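Local coordinates for protein N-(5'-phosphoribosyl)anthranilate isomerase (Pyrococcus furiosus, PDB 4AAJ) that catalyses the isomerisation of N-(5-phospho-beta-D-ribosyl)anthranilate to 1-(2-carboxyphenylamino)-1-deoxy-D-ribulose 5-phosphate, the third of five steps from chorismate to L-tryptophan, at residues S76-G80 with F81-A85; I107-L110 with K111-G115. All blocks are in the same frame, centred on the assembly; numbering follows the deposited sequence.

Two neighbouring helices of the eight-stranded TIM barrel carry these contacts, whose centres lie about 12 Å apart. Interaction 1 comes first along the chain, where strand 72-76 gives way through a short loop to helix 81-91; interaction 2 follows on helix 104-114, after strand 95-98 has joined the barrel. The two meet directly: F81 CE1 is 3.5 Å from T109 CG2, W84 CB packs on L110 CD1, and A85 CB touches F114 CE2. The start of one helix is thus packed against the last turns of the next, joining two successive beta-alpha units on the outer layer of this monomeric enzyme from a hyperthermophile.

Interaction 1. Residues S76-G80 with F81-A85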
# COMPACT_ATOMS: atom_id res chain seq x y z
N SER A 76 -8.77 2.12 0.44
CA SER A 76 -10.15 1.74 0.17
C SER A 76 -10.35 1.15 -1.22
O SER A 76 -9.56 1.41 -2.15
CB SER A 76 -11.05 2.95 0.33
OG SER A 76 -12.43 2.60 0.29
N THR A 77 -11.42 0.38 -1.36
CA THR A 77 -11.84 -0.13 -2.66
C THR A 77 -12.90 0.77 -3.29
O THR A 77 -13.45 0.44 -4.35
CB THR A 77 -12.39 -1.56 -2.53
OG1 THR A 77 -13.44 -1.57 -1.56
CG2 THR A 77 -11.29 -2.52 -2.08
N MET A 78 -13.20 1.91 -2.67
CA MET A 78 -14.14 2.87 -3.26
C MET A 78 -13.74 3.21 -4.69
O MET A 78 -12.55 3.33 -4.99
CB MET A 78 -14.19 4.15 -2.45
CG MET A 78 -14.89 4.03 -1.12
SD MET A 78 -14.88 5.61 -0.26
CE MET A 78 -13.14 5.80 0.13
N VAL A 79 -14.75 3.37 -5.54
CA VAL A 79 -14.57 3.68 -6.95
C VAL A 79 -14.86 5.17 -7.22
O VAL A 79 -14.18 5.81 -8.01
CB VAL A 79 -15.51 2.83 -7.83
CG1 VAL A 79 -15.37 3.20 -9.30
CG2 VAL A 79 -15.25 1.34 -7.63
N GLY A 80 -15.87 5.69 -6.54
CA GLY A 80 -16.45 6.99 -6.88
C GLY A 80 -15.65 8.21 -6.44
O GLY A 80 -15.23 8.31 -5.28
N PHE A 81 -15.46 9.13 -7.38
CA PHE A 81 -14.80 10.40 -7.10
C PHE A 81 -15.35 11.03 -5.82
O PHE A 81 -14.59 11.42 -4.94
CB PHE A 81 -14.96 11.38 -8.28
CG PHE A 81 -14.63 12.81 -7.94
CD1 PHE A 81 -13.31 13.19 -7.70
CD2 PHE A 81 -15.65 13.76 -7.84
CE1 PHE A 81 -13.02 14.51 -7.36
CE2 PHE A 81 -15.35 15.08 -7.50
CZ PHE A 81 -14.04 15.45 -7.26
N SER A 82 -16.67 11.11 -5.71
CA SER A 82 -17.28 11.80 -4.58
C SER A 82 -17.29 11.04 -3.25
O SER A 82 -17.27 11.67 -2.18
CB SER A 82 -18.67 12.33 -4.94
OG SER A 82 -18.54 13.27 -5.99
N GLU A 83 -17.31 9.71 -3.27
CA GLU A 83 -17.13 9.00 -2.00
C GLU A 83 -15.69 9.15 -1.49
O GLU A 83 -15.49 9.25 -0.30
CB GLU A 83 -17.59 7.54 -2.01
CG GLU A 83 -17.04 6.67 -3.12
CD GLU A 83 -17.63 5.25 -3.13
OE1 GLU A 83 -18.27 4.85 -2.12
OE2 GLU A 83 -17.45 4.54 -4.14
N TRP A 84 -14.72 9.15 -2.40
CA TRP A 84 -13.32 9.49 -2.03
C TRP A 84 -13.19 10.86 -1.42
O TRP A 84 -12.61 11.00 -0.34
CB TRP A 84 -12.40 9.34 -3.23
CG TRP A 84 -11.84 7.95 -3.34
CD1 TRP A 84 -12.13 6.99 -4.30
CD2 TRP A 84 -10.89 7.32 -2.43
NE1 TRP A 84 -11.43 5.83 -4.06
CE2 TRP A 84 -10.66 5.97 -2.95
CE3 TRP A 84 -10.19 7.75 -1.29
CZ2 TRP A 84 -9.78 5.09 -2.33
CZ3 TRP A 84 -9.31 6.84 -0.68
CH2 TRP A 84 -9.12 5.55 -1.19
N ALA A 85 -13.76 11.86 -2.09
CA ALA A 85 -13.73 13.25 -1.60
C ALA A 85 -14.28 13.32 -0.19
O ALA A 85 -13.65 13.87 0.71
CB ALA A 85 -14.52 14.15 -2.53
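G80 and E83 meet at the start of helix 81-91, where the loop leaving strand 72-76 of the TIM barrel turns into helix. G80 is the N-cap, and E83, the N3 residue, reaches back to it: G80 N donates to E83 OE2 at 3.1 Å, fairly straight and on the anti lone pair of that oxygen. With a glycine at the N-cap, the reciprocal side-chain bond of a full capping box cannot form. V79 N reaches the same oxygen at 3.3 Å from above the carboxylate plane, putting two backbone N-H groups on one atom. The carboxylate can do this because CG of E83 sits between the backbone N and the carbonyl carbon (chi1 53°), turning the side chain back over the N-terminal end of the helix. The first turn is closed by W84 N to G80 O, 3.0 Å and almost straight at 174°.

The indole is tied to the loop as well. W84 NE1 gives its hydrogen to M78 O at 2.9 Å, meeting the oxygen from well above the carbonyl plane; S100 OG binds this oxygen too. Further back, S76 OG accepts from M78 N in an ST turn and is also hydrogen-bonded to V48 O, while S76 CB packs obliquely against W84 CH2. Beyond the indole, I96 and V98 of strand 95-98 touch W84, seating it against the barrel.

M78 spreads over one indole face in a Met-aromatic contact. Its chain bends at chi3 (-68°), laying CE 3.8 Å from the centroid of the six-membered ring, while SD stands more distantly above the five-membered ring, 4.9 Å from its centroid.

Interaction 2. Residues I107-L110 with K111-G115; sequences IDTL and KKEFG
F114 meets L110 at the C-terminal end of helix 104-114, the helix that links strands 95-98 and 117-123 in a beta-alpha-beta unit. The ring keeps the carbonyl oxygen L110 O at its edge, near the ring plane, with F114 CD2 3.7 Å from L110 O, while L110 CD2 packs on F114 CE2 at 4.1 Å. E113 CG lies 3.8 Å above one face of the ring, displaced toward its rim. That same oxygen accepts the backbone N-H of F114, 3.0 Å from F114 N to L110 O.

Two residues earlier in the helix, D108 and K112 pair on the outer side. CG of D108 is turned away from its own N (chi1 -160°), which brings the carboxylate round toward the lysine; K112, bent at chi2 and chi4, sets its NZ 3.5 Å from D108 OD2, a long salt bridge. D108 OD1 has a further, weak bond from N146. With D108 cut back to alanine, the K112 ammonium is likely to lose this mate and be free to swing, and N146 its weak acceptor. K111 instead makes its salt bridge with D148, while its CG lies beside I107 O.

G115 then leaves the helix with positive phi (64°). The i to i+4 spacing thus yields two unlike contacts: D108 and K112 form a long ion pair on a solvent-facing flank, whereas the side chains of L110 and F114 meet through carbon alone beside helix 81-91.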
# COMPACT_ATOMS: atom_id res chain seq x y z
N ILE A 107 -8.79 10.21 -10.04
CA ILE A 107 -7.52 10.30 -9.35
C ILE A 107 -6.89 11.68 -9.55
O ILE A 107 -6.42 12.31 -8.59
CB ILE A 107 -6.56 9.16 -9.78
CG1 ILE A 107 -7.00 7.85 -9.12
CG2 ILE A 107 -5.11 9.53 -9.47
CD1 ILE A 107 -6.37 6.60 -9.71
N ASP A 108 -6.92 12.17 -10.78
CA ASP A 108 -6.33 13.47 -11.08
C ASP A 108 -7.03 14.61 -10.35
O ASP A 108 -6.37 15.51 -9.82
CB ASP A 108 -6.30 13.72 -12.59
CG ASP A 108 -5.28 14.78 -12.98
OD1 ASP A 108 -4.17 14.79 -12.41
OD2 ASP A 108 -5.60 15.62 -13.85
N THR A 109 -8.36 14.57 -10.33
CA THR A 109 -9.15 15.61 -9.65
C THR A 109 -9.00 15.58 -8.12
O THR A 109 -8.97 16.63 -7.48
CB THR A 109 -10.64 15.56 -10.07
OG1 THR A 109 -10.73 15.56 -11.50
CG2 THR A 109 -11.40 16.76 -9.51
N LEU A 110 -8.89 14.38 -7.54
CA LEU A 110 -8.60 14.27 -6.11
C LEU A 110 -7.26 14.91 -5.74
O LEU A 110 -7.16 15.59 -4.73
CB LEU A 110 -8.64 12.81 -5.62
CG LEU A 110 -9.98 12.08 -5.71
CD1 LEU A 110 -9.76 10.61 -5.40
CD2 LEU A 110 -11.02 12.68 -4.77
N LYS A 111 -6.25 14.71 -6.58
CA LYS A 111 -4.93 15.34 -6.37
C LYS A 111 -5.01 16.86 -6.38
O LYS A 111 -4.46 17.51 -5.50
CB LYS A 111 -3.92 14.86 -7.41
CG LYS A 111 -3.42 13.45 -7.18
CD LYS A 111 -2.51 12.95 -8.31
CE LYS A 111 -1.29 13.83 -8.53
NZ LYS A 111 -0.37 13.94 -7.36
N LYS A 112 -5.71 17.41 -7.37
CA LYS A 112 -5.79 18.87 -7.53
C LYS A 112 -6.60 19.51 -6.41
O LYS A 112 -6.12 20.44 -5.76
CB LYS A 112 -6.37 19.25 -8.90
CG LYS A 112 -5.61 18.68 -10.09
CD LYS A 112 -4.12 19.01 -10.05
CE LYS A 112 -3.33 18.18 -11.06
NZ LYS A 112 -3.84 18.35 -12.45
N GLU A 113 -7.81 19.00 -6.19
CA GLU A 113 -8.72 19.57 -5.20
C GLU A 113 -8.21 19.42 -3.77
O GLU A 113 -8.38 20.33 -2.96
CB GLU A 113 -10.12 18.97 -5.35
CG GLU A 113 -11.16 19.49 -4.37
CD GLU A 113 -12.58 19.08 -4.71
OE1 GLU A 113 -12.78 18.35 -5.70
OE2 GLU A 113 -13.50 19.48 -3.97
N PHE A 114 -7.60 18.28 -3.47
CA PHE A 114 -7.24 17.96 -2.09
C PHE A 114 -5.74 17.94 -1.80
O PHE A 114 -5.33 17.94 -0.65
CB PHE A 114 -7.89 16.63 -1.68
CG PHE A 114 -9.39 16.69 -1.64
CD1 PHE A 114 -10.04 17.37 -0.61
CD2 PHE A 114 -10.14 16.08 -2.62
CE1 PHE A 114 -11.43 17.44 -0.58
CE2 PHE A 114 -11.52 16.13 -2.59
CZ PHE A 114 -12.17 16.81 -1.57
N GLY A 115 -4.92 17.91 -2.85
CA GLY A 115 -3.47 17.83 -2.67
C GLY A 115 -3.01 16.53 -2.02
O GLY A 115 -1.93 16.48 -1.42